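Local coordinates for arfgap-like finger domain containing protein (Cryptosporidium parvum Iowa II, PDB 2OWA) that probably acts, through its zinc-finger ArfGAP domain, as a GTPase-activating protein for the small G protein ADP-ribosylation factor, at residues Ser51-Val56 against Gln127-Leu132. Sequence-based numbering, arbitrary orientation.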
loop_
_atom_site.group_PDB
_atom_site.type_symbol
_atom_site.label_atom_id
_atom_site.label_comp_id
_atom_site.label_asym_id
_atom_site.label_seq_id
_atom_site.Cartn_x
_atom_site.Cartn_y
_atom_site.Cartn_z
ATOM N N SER A 51 2.483 2.098 0.293
ATOM C CA SER A 51 3.126 1.400 1.429
ATOM C C SER A 51 2.795 -0.080 1.223
ATOM O O SER A 51 1.596 -0.460 1.245
ATOM C CB SER A 51 2.578 1.884 2.777
ATOM O OG SER A 51 3.076 1.064 3.824
ATOM N N LEU A 52 3.817 -0.907 0.972
ATOM C CA LEU A 52 3.556 -2.322 0.795
ATOM C C LEU A 52 2.944 -2.924 2.047
ATOM O O LEU A 52 2.068 -3.752 1.938
ATOM C CB LEU A 52 4.807 -3.113 0.414
ATOM C CG LEU A 52 5.025 -3.163 -1.102
ATOM C CD1 LEU A 52 6.473 -3.560 -1.397
ATOM C CD2 LEU A 52 3.978 -4.088 -1.834
ATOM N N SER A 53 3.372 -2.452 3.222
ATOM C CA SER A 53 2.936 -2.975 4.545
ATOM C C SER A 53 1.424 -3.095 4.682
ATOM O O SER A 53 0.907 -4.120 5.103
ATOM C CB SER A 53 3.460 -2.059 5.678
ATOM O OG SER A 53 4.835 -1.723 5.467
ATOM N N PHE A 54 0.725 -2.023 4.323
ATOM C CA PHE A 54 -0.737 -1.967 4.422
ATOM C C PHE A 54 -1.403 -2.137 3.066
ATOM O O PHE A 54 -2.615 -2.077 2.958
ATOM C CB PHE A 54 -1.120 -0.646 5.101
ATOM C CG PHE A 54 -0.301 -0.381 6.321
ATOM C CD1 PHE A 54 -0.470 -1.170 7.475
ATOM C CD2 PHE A 54 0.667 0.620 6.321
ATOM C CE1 PHE A 54 0.314 -0.949 8.614
ATOM C CE2 PHE A 54 1.439 0.845 7.438
ATOM C CZ PHE A 54 1.265 0.080 8.580
ATOM N N ALA A 55 -0.588 -2.368 2.030
ATOM C CA ALA A 55 -1.066 -2.362 0.645
ATOM C C ALA A 55 -1.976 -1.168 0.373
ATOM O O ALA A 55 -3.081 -1.318 -0.131
ATOM C CB ALA A 55 -1.778 -3.684 0.306
ATOM N N VAL A 56 -1.521 0.035 0.719
ATOM C CA VAL A 56 -2.275 1.238 0.397
ATOM C C VAL A 56 -1.496 2.089 -0.625
ATOM O O VAL A 56 -0.269 2.074 -0.640
ATOM C CB VAL A 56 -2.640 2.069 1.644
ATOM C CG1 VAL A 56 -3.664 1.271 2.563
ATOM C CG2 VAL A 56 -1.384 2.433 2.416
ATOM N N GLN A 127 -1.489 -5.726 13.187
ATOM C CA GLN A 127 -2.521 -6.715 13.005
ATOM C C GLN A 127 -3.084 -6.799 11.570
ATOM O O GLN A 127 -3.270 -7.900 11.018
ATOM C CB GLN A 127 -3.647 -6.423 13.967
ATOM C CG GLN A 127 -3.840 -7.517 14.993
ATOM C CD GLN A 127 -4.296 -6.985 16.323
ATOM O OE1 GLN A 127 -5.202 -6.156 16.397
ATOM N NE2 GLN A 127 -3.670 -7.455 17.391
ATOM N N TYR A 128 -3.333 -5.642 10.966
ATOM C CA TYR A 128 -3.773 -5.608 9.548
ATOM C C TYR A 128 -2.677 -6.102 8.589
ATOM O O TYR A 128 -2.977 -6.813 7.635
ATOM C CB TYR A 128 -4.293 -4.220 9.164
ATOM C CG TYR A 128 -4.837 -4.140 7.768
ATOM C CD1 TYR A 128 -6.076 -4.732 7.441
ATOM C CD2 TYR A 128 -4.096 -3.533 6.764
ATOM C CE1 TYR A 128 -6.568 -4.675 6.142
ATOM C CE2 TYR A 128 -4.575 -3.476 5.456
ATOM C CZ TYR A 128 -5.802 -4.036 5.162
ATOM O OH TYR A 128 -6.253 -3.981 3.885
ATOM N N LYS A 129 -1.427 -5.706 8.832
ATOM C CA LYS A 129 -0.269 -6.160 8.057
ATOM C C LYS A 129 -0.188 -7.719 8.065
ATOM O O LYS A 129 0.047 -8.340 7.028
ATOM C CB LYS A 129 1.003 -5.541 8.652
ATOM C CG LYS A 129 2.228 -5.378 7.746
ATOM C CD LYS A 129 3.398 -6.294 8.137
ATOM C CE LYS A 129 4.748 -5.791 7.545
ATOM N NZ LYS A 129 5.487 -4.721 8.372
ATOM N N GLN A 130 -0.431 -8.317 9.235
ATOM C CA GLN A 130 -0.508 -9.770 9.404
ATOM C C GLN A 130 -1.690 -10.433 8.733
ATOM O O GLN A 130 -1.563 -11.563 8.324
ATOM C CB GLN A 130 -0.508 -10.161 10.894
ATOM C CG GLN A 130 0.873 -10.097 11.519
ATOM C CD GLN A 130 0.907 -10.649 12.952
ATOM O OE1 GLN A 130 1.678 -10.187 13.774
ATOM N NE2 GLN A 130 0.049 -11.628 13.246
ATOM N N ILE A 131 -2.838 -9.761 8.659
ATOM C CA ILE A 131 -4.011 -10.262 7.905
ATOM C C ILE A 131 -3.639 -10.405 6.428
ATOM O O ILE A 131 -3.968 -11.406 5.763
ATOM C CB ILE A 131 -5.270 -9.329 8.060
ATOM C CG1 ILE A 131 -5.794 -9.343 9.514
ATOM C CG2 ILE A 131 -6.394 -9.709 7.079
ATOM C CD1 ILE A 131 -6.735 -8.176 9.834
ATOM N N LEU A 132 -2.935 -9.402 5.915
ATOM C CA LEU A 132 -2.495 -9.449 4.538
ATOM C C LEU A 132 -1.441 -10.529 4.305
ATOM O O LEU A 132 -1.510 -11.209 3.288
ATOM C CB LEU A 132 -1.977 -8.094 4.094
ATOM C CG LEU A 132 -2.968 -6.917 4.016
ATOM C CD1 LEU A 132 -2.160 -5.757 3.401
ATOM C CD2 LEU A 132 -4.281 -7.196 3.205
HETATM O O HOH W 1 6.741 -3.200 6.743
HETATM O O HOH W 2 -5.031 -2.914 2.007
#
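Phe54 and Lys129 bring the two backbones together, their CA atoms 5.6 Å apart, where the tight turn joining strands 49-51 and 56-58 meets one side of helix 123-135. This beta hairpin belongs to the zinc-finger core of the ArfGAP domain, and its turn carries a G1 beta bulge: Ala55 and Val56 both face Ser51, and Ala55 has the positive phi (45°) usual at the first position of such a bulge. The helix answers with Tyr128, Lys129 and Leu132, which meet mostly the backbone of the turn. Lys129 lays its CG against the carbonyl of Ser53, 3.2 Å from O, and then bends at chi2 and chi4; NZ donates to a water that also hydrogen-bonds Ser53 OG. That hydroxyl is also hydrogen-bonded to the backbone N of Phe75, in the loop before strand 76-78. Leu132 points its CD1 branch at the turn, 3.7 Å from Ala55 CB and equally near the carbonyl carbon of Phe54. The Phe54 ring is covered on one face by Ser53 CB, which sits 3.9 Å above its centre, while CD2 of Tyr128 approaches the ring's edge near its plane; Tyr119 adds an edge-to-face contact. Arg91, from helix 86-94, ties both sides together, hydrogen-bonding the carbonyls of Leu52, Ser53 and Lys129. The contact is buried packing that joins the hairpin turn to helix 123-135, the last helix of this construct, with the Phe54 side chain about 13 Å from the zinc ion. CG of Tyr128 is anti to the backbone N (chi1 -176°), and at the edge of the ring Phe54 O lies in its plane, 3.5 Å from CE2. A second water bridges the segments, probably donating to Phe54 O and hydrogen-bonded to Tyr128 OH at 2.5 Å.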